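Local coordinates for ancylostoma secreted protein 2 (Necator americanus, PDB 4NUI) that is a secreted hookworm protein of the CAP (SCP/TAPS) family whose function is not known, and which binds divalent metal ions such as cobalt and zinc, at residues A127-G132 against R144-Y149. Residues are numbered along the deposited sequence; the frame is centred on the assembly and turned at random.
Sequences AEKGVG and RGVGHY. With CO (cobalt (II) ion), chain B.
Arg144 grips two successive backbone carbonyls, Lys129 O and Gly130 O. Its NH1 bonds to Gly130 O at 2.8 Å, nearly straight at 174°. Its NH2 bonds to Lys129 O at 2.6 Å, more bent at 140°. Both oxygens lie in the guanidinium plane, at its edge, but the donors stand well above each carbonyl plane. The bend at chi3 turns the guanidinium edge toward the two carbonyls. Gly130, with positive phi, turns the chain out of the helix here, and Arg144 satisfies carbonyls at this turn.

Lys129 reaches the other way with a chain extended beyond CG. Its NZ bonds to Gly145 O at 2.9 Å, tilted 21° from the carbonyl plane.

Apolar side chains add to the contact. Val146 sits at the N-cap position of helix 147-152, and its CG1 packs on Lys129 CB at 3.7 Å. Val131 CG2 meets Tyr149 CE2 at 3.8 Å, obliquely to the ring, and Val146 CG2 more loosely at 4.2 Å.

The contact lies beside the metal site of this CAP-family protein. His148 NE2 binds the cobalt ion at 2.6 Å, with His88 and three waters. Glu125 bonds to His148 ND1 and Tyr149 N. The contact thus joins the last part of helix 125-129 and the turn after it to the start of helix 147-152. Leu126 and Phe123 pack against Tyr149, and Asn100 of strand 98-104 bonds to His148 O.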
loop_
_atom_site.group_PDB
_atom_site.type_symbol
_atom_site.label_atom_id
_atom_site.label_comp_id
_atom_site.label_asym_id
_atom_site.label_seq_id
_atom_site.Cartn_x
_atom_site.Cartn_y
_atom_site.Cartn_z
ATOM N N ALA A 127 12.981 4.814 -1.210
ATOM C CA ALA A 127 14.014 5.778 -1.582
ATOM C C ALA A 127 14.823 6.255 -0.376
ATOM O O ALA A 127 16.031 6.504 -0.482
ATOM C CB ALA A 127 13.395 6.975 -2.314
ATOM N N GLU A 128 14.165 6.389 0.768
ATOM C CA GLU A 128 14.807 7.015 1.923
ATOM C C GLU A 128 15.608 6.054 2.792
ATOM O O GLU A 128 16.721 6.380 3.212
ATOM C CB GLU A 128 13.783 7.760 2.774
ATOM C CG GLU A 128 13.209 8.974 2.073
ATOM C CD GLU A 128 12.428 9.862 3.002
ATOM O OE1 GLU A 128 11.838 10.841 2.508
ATOM O OE2 GLU A 128 12.404 9.579 4.220
ATOM N N LYS A 129 15.043 4.884 3.070
ATOM C CA LYS A 129 15.710 3.902 3.917
ATOM C C LYS A 129 16.434 2.830 3.105
ATOM O O LYS A 129 17.458 2.303 3.531
ATOM C CB LYS A 129 14.715 3.262 4.882
ATOM C CG LYS A 129 14.003 4.273 5.765
ATOM C CD LYS A 129 13.199 3.589 6.841
ATOM C CE LYS A 129 12.466 4.608 7.693
ATOM N NZ LYS A 129 11.727 3.953 8.798
ATOM N N GLY A 130 15.900 2.519 1.927
ATOM C CA GLY A 130 16.469 1.490 1.075
ATOM C C GLY A 130 15.924 0.112 1.396
ATOM O O GLY A 130 15.531 -0.164 2.528
ATOM N N VAL A 131 15.880 -0.753 0.388
ATOM C CA VAL A 131 15.450 -2.132 0.568
ATOM C C VAL A 131 16.531 -3.073 0.050
ATOM O O VAL A 131 16.978 -3.958 0.769
ATOM C CB VAL A 131 14.087 -2.418 -0.129
ATOM C CG1 VAL A 131 13.809 -3.915 -0.197
ATOM C CG2 VAL A 131 12.955 -1.703 0.600
ATOM N N GLY A 132 16.969 -2.868 -1.188
ATOM C CA GLY A 132 17.995 -3.712 -1.775
ATOM C C GLY A 132 17.446 -4.787 -2.696
ATOM O O GLY A 132 16.238 -4.882 -2.910
ATOM N N ARG A 144 13.895 -3.021 9.653
ATOM C CA ARG A 144 14.511 -1.799 9.147
ATOM C C ARG A 144 13.510 -0.676 8.899
ATOM O O ARG A 144 13.891 0.410 8.468
ATOM C CB ARG A 144 15.336 -2.076 7.889
ATOM C CG ARG A 144 16.584 -2.886 8.157
ATOM C CD ARG A 144 17.510 -2.909 6.949
ATOM N NE ARG A 144 17.851 -1.553 6.552
ATOM C CZ ARG A 144 17.351 -0.942 5.485
ATOM N NH1 ARG A 144 16.513 -1.586 4.684
ATOM N NH2 ARG A 144 17.707 0.304 5.212
ATOM N N GLY A 145 12.240 -0.941 9.187
ATOM C CA GLY A 145 11.204 0.073 9.122
ATOM C C GLY A 145 10.809 0.454 7.710
ATOM O O GLY A 145 10.587 1.632 7.404
ATOM N N VAL A 146 10.715 -0.544 6.840
ATOM C CA VAL A 146 10.280 -0.305 5.467
ATOM C C VAL A 146 8.989 -1.059 5.186
ATOM O O VAL A 146 8.630 -1.284 4.029
ATOM C CB VAL A 146 11.357 -0.697 4.436
ATOM C CG1 VAL A 146 12.557 0.215 4.560
ATOM C CG2 VAL A 146 11.768 -2.146 4.595
ATOM N N GLY A 147 8.286 -1.412 6.258
ATOM C CA GLY A 147 7.079 -2.216 6.177
ATOM C C GLY A 147 5.862 -1.569 5.550
ATOM O O GLY A 147 4.936 -2.273 5.141
ATOM N N HIS A 148 5.832 -0.241 5.478
ATOM C CA HIS A 148 4.726 0.405 4.786
ATOM C C HIS A 148 4.941 0.282 3.279
ATOM O O HIS A 148 4.016 -0.076 2.539
ATOM C CB HIS A 148 4.565 1.865 5.220
ATOM C CG HIS A 148 4.401 2.038 6.698
ATOM N ND1 HIS A 148 5.438 2.428 7.519
ATOM C CD2 HIS A 148 3.327 1.868 7.502
ATOM C CE1 HIS A 148 5.008 2.495 8.767
ATOM N NE2 HIS A 148 3.729 2.165 8.783
ATOM N N TYR A 149 6.170 0.532 2.833
ATOM C CA TYR A 149 6.523 0.305 1.440
ATOM C C TYR A 149 6.300 -1.144 1.020
ATOM O O TYR A 149 5.657 -1.406 0.007
ATOM C CB TYR A 149 7.972 0.687 1.150
ATOM C CG TYR A 149 8.452 0.124 -0.163
ATOM C CD1 TYR A 149 8.065 0.703 -1.365
ATOM C CD2 TYR A 149 9.272 -1.004 -0.207
ATOM C CE1 TYR A 149 8.488 0.185 -2.580
ATOM C CE2 TYR A 149 9.702 -1.524 -1.415
ATOM C CZ TYR A 149 9.302 -0.925 -2.597
ATOM O OH TYR A 149 9.711 -1.429 -3.804
HETATM CO CO CO B . 3.780 0.358 10.620
HETATM O O HOH W 1 3.867 2.418 11.545
HETATM O O HOH W 2 4.810 -0.938 12.288
HETATM O O HOH W 3 3.816 -1.792 9.430
#